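PDB 1VJ0: alcohol dehydrogenase, zinc-containing from Thermotoga maritima, which probably acts as a zinc-dependent oxidoreductase of the alcohol dehydrogenase family, binding zinc ions. Local coordinates for residues D66-G79 and I135-Y149. Residues are numbered along the deposited sequence; the frame is centred on the assembly and turned at random.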
loop_
_atom_site.group_PDB
_atom_site.type_symbol
_atom_site.label_atom_id
_atom_site.label_comp_id
_atom_site.label_asym_id
_atom_site.label_seq_id
_atom_site.Cartn_x
_atom_site.Cartn_y
_atom_site.Cartn_z
ATOM N N ASP A 66 -27.662 -23.265 -5.274
ATOM C CA ASP A 66 -27.266 -21.848 -5.066
ATOM C C ASP A 66 -28.496 -21.104 -4.605
ATOM O O ASP A 66 -29.475 -21.020 -5.359
ATOM C CB ASP A 66 -26.751 -21.232 -6.374
ATOM C CG ASP A 66 -26.234 -19.792 -6.209
ATOM O OD1 ASP A 66 -26.833 -18.991 -5.445
ATOM O OD2 ASP A 66 -25.221 -19.376 -6.835
ATOM N N PRO A 67 -28.498 -20.596 -3.378
ATOM C CA PRO A 67 -29.708 -19.988 -2.841
ATOM C C PRO A 67 -30.111 -18.672 -3.539
ATOM O O PRO A 67 -31.217 -18.186 -3.305
ATOM C CB PRO A 67 -29.366 -19.751 -1.344
ATOM C CG PRO A 67 -27.875 -19.623 -1.302
ATOM C CD PRO A 67 -27.385 -20.564 -2.405
ATOM N N ARG A 68 -29.243 -18.115 -4.385
ATOM C CA ARG A 68 -29.550 -16.854 -5.099
ATOM C C ARG A 68 -30.505 -17.004 -6.297
ATOM O O ARG A 68 -30.995 -16.008 -6.829
ATOM C CB ARG A 68 -28.259 -16.206 -5.599
ATOM C CG ARG A 68 -27.303 -15.850 -4.456
ATOM C CD ARG A 68 -25.962 -15.316 -4.946
ATOM N NE ARG A 68 -25.156 -16.347 -5.624
ATOM C CZ ARG A 68 -24.036 -16.093 -6.298
ATOM N NH1 ARG A 68 -23.579 -14.847 -6.403
ATOM N NH2 ARG A 68 -23.383 -17.084 -6.910
ATOM N N VAL A 69 -30.756 -18.234 -6.731
ATOM C CA VAL A 69 -31.299 -18.467 -8.063
ATOM C C VAL A 69 -32.818 -18.509 -8.152
ATOM O O VAL A 69 -33.440 -19.488 -7.724
ATOM C CB VAL A 69 -30.728 -19.754 -8.673
ATOM C CG1 VAL A 69 -31.284 -19.980 -10.108
ATOM C CG2 VAL A 69 -29.230 -19.646 -8.725
ATOM N N PRO A 70 -33.393 -17.498 -8.803
ATOM C CA PRO A 70 -34.811 -17.476 -9.065
ATOM C C PRO A 70 -35.119 -18.437 -10.202
ATOM O O PRO A 70 -34.231 -18.712 -11.013
ATOM C CB PRO A 70 -35.045 -16.049 -9.561
ATOM C CG PRO A 70 -33.727 -15.653 -10.230
ATOM C CD PRO A 70 -32.700 -16.314 -9.396
ATOM N N LEU A 71 -36.363 -18.891 -10.271
ATOM C CA LEU A 71 -36.905 -19.633 -11.411
ATOM C C LEU A 71 -38.156 -18.934 -11.958
ATOM O O LEU A 71 -38.973 -18.435 -11.164
ATOM C CB LEU A 71 -37.257 -21.044 -10.951
ATOM C CG LEU A 71 -36.081 -21.909 -10.514
ATOM C CD1 LEU A 71 -36.537 -23.232 -9.987
ATOM C CD2 LEU A 71 -35.155 -22.133 -11.699
ATOM N N PRO A 72 -38.317 -18.888 -13.280
ATOM C CA PRO A 72 -37.334 -19.445 -14.234
ATOM C C PRO A 72 -36.213 -18.485 -14.465
ATOM O O PRO A 72 -36.344 -17.315 -14.107
ATOM C CB PRO A 72 -38.160 -19.591 -15.519
ATOM C CG PRO A 72 -39.148 -18.484 -15.432
ATOM C CD PRO A 72 -39.556 -18.527 -13.980
ATOM N N ILE A 73 -35.131 -18.978 -15.078
ATOM C CA ILE A 73 -33.943 -18.173 -15.341
ATOM C C ILE A 73 -33.255 -18.696 -16.591
ATOM O O ILE A 73 -33.235 -19.914 -16.816
ATOM C CB ILE A 73 -32.960 -18.188 -14.118
ATOM C CG1 ILE A 73 -31.745 -17.311 -14.364
ATOM C CG2 ILE A 73 -32.491 -19.623 -13.759
ATOM C CD1 ILE A 73 -30.878 -17.114 -13.160
ATOM N N ILE A 74 -32.684 -17.766 -17.354
ATOM C CA ILE A 74 -31.677 -18.072 -18.356
ATOM C C ILE A 74 -30.258 -17.969 -17.735
ATOM O O ILE A 74 -29.754 -16.889 -17.409
ATOM C CB ILE A 74 -31.833 -17.182 -19.603
ATOM C CG1 ILE A 74 -33.215 -17.365 -20.263
ATOM C CG2 ILE A 74 -30.722 -17.485 -20.582
ATOM C CD1 ILE A 74 -33.664 -16.210 -21.163
ATOM N N LEU A 75 -29.606 -19.123 -17.604
ATOM C CA LEU A 75 -28.291 -19.179 -17.014
ATOM C C LEU A 75 -27.290 -18.603 -17.990
ATOM O O LEU A 75 -27.652 -18.255 -19.142
ATOM C CB LEU A 75 -27.914 -20.609 -16.638
ATOM C CG LEU A 75 -28.753 -21.285 -15.564
ATOM C CD1 LEU A 75 -28.457 -22.767 -15.563
ATOM C CD2 LEU A 75 -28.495 -20.684 -14.221
ATOM N N GLY A 76 -26.038 -18.526 -17.520
ATOM C CA GLY A 76 -24.911 -18.105 -18.346
ATOM C C GLY A 76 -24.494 -16.712 -17.937
ATOM O O GLY A 76 -25.181 -15.757 -18.259
ATOM N N HIS A 77 -23.382 -16.599 -17.225
ATOM C CA HIS A 77 -22.874 -15.299 -16.766
ATOM C C HIS A 77 -21.520 -14.929 -17.399
ATOM O O HIS A 77 -20.857 -13.962 -16.983
ATOM C CB HIS A 77 -22.801 -15.305 -15.239
ATOM C CG HIS A 77 -21.981 -16.418 -14.674
ATOM N ND1 HIS A 77 -22.521 -17.639 -14.320
ATOM C CD2 HIS A 77 -20.655 -16.489 -14.382
ATOM C CE1 HIS A 77 -21.558 -18.426 -13.861
ATOM N NE2 HIS A 77 -20.417 -17.752 -13.893
ATOM N N GLU A 78 -21.099 -15.726 -18.382
ATOM C CA GLU A 78 -19.850 -15.524 -19.104
ATOM C C GLU A 78 -20.225 -15.350 -20.604
ATOM O O GLU A 78 -20.605 -16.326 -21.283
ATOM C CB GLU A 78 -18.975 -16.793 -18.954
ATOM C CG GLU A 78 -18.452 -17.099 -17.533
ATOM C CD GLU A 78 -17.831 -18.504 -17.359
ATOM O OE1 GLU A 78 -17.136 -19.081 -18.238
ATOM O OE2 GLU A 78 -18.049 -19.061 -16.311
ATOM N N GLY A 79 -20.061 -14.132 -21.121
ATOM C CA GLY A 79 -20.474 -13.796 -22.451
ATOM C C GLY A 79 -19.640 -12.786 -23.229
ATOM O O GLY A 79 -18.965 -11.918 -22.662
ATOM N N ILE A 135 -27.402 -15.465 -12.979
ATOM C CA ILE A 135 -27.317 -15.965 -11.589
ATOM C C ILE A 135 -28.532 -15.543 -10.733
ATOM O O ILE A 135 -29.288 -16.400 -10.241
ATOM C CB ILE A 135 -25.955 -15.571 -10.935
ATOM C CG1 ILE A 135 -24.801 -16.109 -11.798
ATOM C CG2 ILE A 135 -25.843 -16.115 -9.492
ATOM C CD1 ILE A 135 -23.474 -16.164 -11.108
ATOM N N ASN A 136 -28.751 -14.243 -10.561
ATOM C CA ASN A 136 -29.860 -13.794 -9.691
ATOM C C ASN A 136 -30.849 -12.899 -10.426
ATOM O O ASN A 136 -31.616 -12.179 -9.822
ATOM C CB ASN A 136 -29.333 -13.138 -8.389
ATOM C CG ASN A 136 -28.517 -11.858 -8.609
ATOM O OD1 ASN A 136 -28.423 -11.303 -9.713
ATOM N ND2 ASN A 136 -27.921 -11.368 -7.503
ATOM N N ARG A 137 -30.817 -12.976 -11.748
ATOM C CA ARG A 137 -31.688 -12.239 -12.637
ATOM C C ARG A 137 -32.506 -13.227 -13.451
ATOM O O ARG A 137 -32.001 -13.804 -14.406
ATOM C CB ARG A 137 -30.829 -11.399 -13.568
ATOM C CG ARG A 137 -30.002 -10.389 -12.841
ATOM C CD ARG A 137 -29.394 -9.361 -13.744
ATOM N NE ARG A 137 -30.453 -8.454 -14.121
ATOM C CZ ARG A 137 -30.269 -7.281 -14.652
ATOM N NH1 ARG A 137 -29.046 -6.824 -14.799
ATOM N NH2 ARG A 137 -31.322 -6.531 -14.956
ATOM N N GLY A 138 -33.763 -13.413 -13.035
ATOM C CA GLY A 138 -34.714 -14.342 -13.661
ATOM C C GLY A 138 -35.175 -13.881 -15.034
ATOM O O GLY A 138 -34.903 -12.745 -15.471
ATOM N N CYS A 139 -35.826 -14.771 -15.764
ATOM C CA CYS A 139 -36.195 -14.433 -17.113
ATOM C C CYS A 139 -37.696 -14.247 -17.312
ATOM O O CYS A 139 -38.156 -14.084 -18.430
ATOM C CB CYS A 139 -35.645 -15.488 -18.057
ATOM S SG CYS A 139 -36.430 -17.099 -17.871
ATOM N N SER A 140 -38.488 -14.217 -16.250
ATOM C CA SER A 140 -39.921 -14.215 -16.492
ATOM C C SER A 140 -40.482 -12.807 -16.847
ATOM O O SER A 140 -41.447 -12.714 -17.579
ATOM C CB SER A 140 -40.682 -14.879 -15.328
ATOM O OG SER A 140 -40.518 -14.095 -14.197
ATOM N N GLU A 141 -39.890 -11.735 -16.343
ATOM C CA GLU A 141 -40.354 -10.371 -16.689
ATOM C C GLU A 141 -39.684 -9.909 -17.983
ATOM O O GLU A 141 -38.466 -10.028 -18.115
ATOM C CB GLU A 141 -40.049 -9.343 -15.581
ATOM C CG GLU A 141 -38.758 -9.552 -14.783
ATOM C CD GLU A 141 -38.769 -10.786 -13.844
ATOM O OE1 GLU A 141 -39.748 -10.940 -13.079
ATOM O OE2 GLU A 141 -37.802 -11.601 -13.876
ATOM N N TYR A 142 -40.475 -9.368 -18.907
ATOM C CA TYR A 142 -39.967 -8.803 -20.162
ATOM C C TYR A 142 -38.915 -7.760 -19.790
ATOM O O TYR A 142 -39.147 -7.060 -18.830
ATOM C CB TYR A 142 -41.136 -8.151 -20.939
ATOM C CG TYR A 142 -40.711 -7.587 -22.284
ATOM C CD1 TYR A 142 -40.242 -6.265 -22.382
ATOM C CD2 TYR A 142 -40.680 -8.384 -23.411
ATOM C CE1 TYR A 142 -39.822 -5.743 -23.583
ATOM C CE2 TYR A 142 -40.255 -7.880 -24.621
ATOM C CZ TYR A 142 -39.840 -6.550 -24.708
ATOM O OH TYR A 142 -39.394 -6.039 -25.912
ATOM N N PRO A 143 -37.770 -7.678 -20.486
ATOM C CA PRO A 143 -37.542 -8.287 -21.808
ATOM C C PRO A 143 -36.857 -9.671 -21.739
ATOM O O PRO A 143 -36.408 -10.154 -22.754
ATOM C CB PRO A 143 -36.651 -7.259 -22.490
ATOM C CG PRO A 143 -35.793 -6.752 -21.341
ATOM C CD PRO A 143 -36.715 -6.686 -20.185
ATOM N N HIS A 144 -36.858 -10.295 -20.546
ATOM C CA HIS A 144 -36.550 -11.742 -20.348
ATOM C C HIS A 144 -35.090 -12.183 -20.411
ATOM O O HIS A 144 -34.654 -13.004 -19.590
ATOM C CB HIS A 144 -37.327 -12.610 -21.338
ATOM C CG HIS A 144 -38.795 -12.316 -21.388
ATOM N ND1 HIS A 144 -39.630 -12.519 -20.305
ATOM C CD2 HIS A 144 -39.583 -11.844 -22.395
ATOM C CE1 HIS A 144 -40.867 -12.162 -20.633
ATOM N NE2 HIS A 144 -40.869 -11.758 -21.893
ATOM N N LEU A 145 -34.348 -11.660 -21.389
ATOM C CA LEU A 145 -33.008 -12.152 -21.759
ATOM C C LEU A 145 -31.930 -11.573 -20.855
ATOM O O LEU A 145 -31.279 -10.557 -21.189
ATOM C CB LEU A 145 -32.731 -11.825 -23.254
ATOM C CG LEU A 145 -33.796 -12.306 -24.250
ATOM C CD1 LEU A 145 -33.489 -11.841 -25.640
ATOM C CD2 LEU A 145 -33.989 -13.841 -24.207
ATOM N N ARG A 146 -31.738 -12.226 -19.696
ATOM C CA ARG A 146 -30.845 -11.707 -18.665
ATOM C C ARG A 146 -29.736 -12.715 -18.333
ATOM O O ARG A 146 -29.138 -12.661 -17.258
ATOM C CB ARG A 146 -31.604 -11.301 -17.407
ATOM C CG ARG A 146 -32.593 -10.171 -17.595
ATOM C CD ARG A 146 -32.038 -8.929 -18.232
ATOM N NE ARG A 146 -32.997 -7.819 -18.068
ATOM C CZ ARG A 146 -32.717 -6.553 -18.319
ATOM N NH1 ARG A 146 -31.521 -6.211 -18.776
ATOM N NH2 ARG A 146 -33.645 -5.632 -18.143
ATOM N N GLY A 147 -29.449 -13.589 -19.295
ATOM C CA GLY A 147 -28.395 -14.577 -19.186
ATOM C C GLY A 147 -27.823 -14.899 -20.563
ATOM O O GLY A 147 -28.421 -14.535 -21.563
ATOM N N CYS A 148 -26.659 -15.558 -20.593
ATOM C CA CYS A 148 -25.938 -15.758 -21.836
ATOM C C CYS A 148 -26.278 -17.042 -22.602
ATOM O O CYS A 148 -25.843 -17.184 -23.741
ATOM C CB CYS A 148 -24.434 -15.729 -21.556
ATOM S SG CYS A 148 -23.907 -14.111 -20.952
ATOM N N TYR A 149 -27.030 -17.978 -21.981
ATOM C CA TYR A 149 -27.489 -19.182 -22.688
ATOM C C TYR A 149 -28.696 -18.798 -23.558
ATOM O O TYR A 149 -29.835 -19.306 -23.387
ATOM C CB TYR A 149 -27.925 -20.283 -21.737
ATOM C CG TYR A 149 -26.893 -21.000 -20.869
ATOM C CD1 TYR A 149 -25.623 -20.496 -20.633
ATOM C CD2 TYR A 149 -27.239 -22.221 -20.268
ATOM C CE1 TYR A 149 -24.733 -21.163 -19.773
ATOM C CE2 TYR A 149 -26.390 -22.871 -19.431
ATOM C CZ TYR A 149 -25.124 -22.349 -19.198
ATOM O OH TYR A 149 -24.290 -23.014 -18.344
HETATM O O HOH W 1 -37.871 -15.203 -13.325
HETATM O O HOH W 2 -31.930 -14.935 -17.001
#
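Ile135 spans from Arg68 to His77, and its branches can be followed outward from CB. With CG2 anti to the backbone N, that methyl sits over the centre of one face of the Arg68 guanidinium, Ile135 CG2 lying 3.7 Å from Arg68 CZ. Asp66 meets the edge of this guanidinium in its plane, a side-on salt bridge in which Arg68 NE reaches Asp66 OD1 and Arg68 NH2 reaches Asp66 OD2 (2.9 Å). The other branch, beside the backbone N, takes Ile135 CG1 to within 3.7 Å of His77 ND1, and CD1 ends over one face of the imidazole, 22° off the ring normal, a CH-pi contact. Farther along, Ile74 wedges CD1 between Cys139 CB and Leu145 CD2, while Cys139 N donates to Pro72 O (3.1 Å).

Two backbone hydrogen bonds join the two segments just before the metal ligand His77: Tyr149 N to Leu75 O (2.9 Å) and Cys148 N to Gly76 O (2.8 Å). Leu75 CB sits over one face of the Tyr149 ring, 4.0 Å from its centroid, a CH-pi contact, and Tyr149 OH is hydrogen-bonded to Asp58 OD2. A serine in place of Tyr149 would probably uncover Leu75 CB and leave Asp58 without this hydroxyl. A CB on Gly76 would run into Tyr149 CD1, and at phi 107° it would also jam against Leu75 O. The arrangement belongs to the GroES-like domain of zinc-containing dehydrogenases, where His77 and Glu78 bind one zinc ion with Cys55 and Cys178.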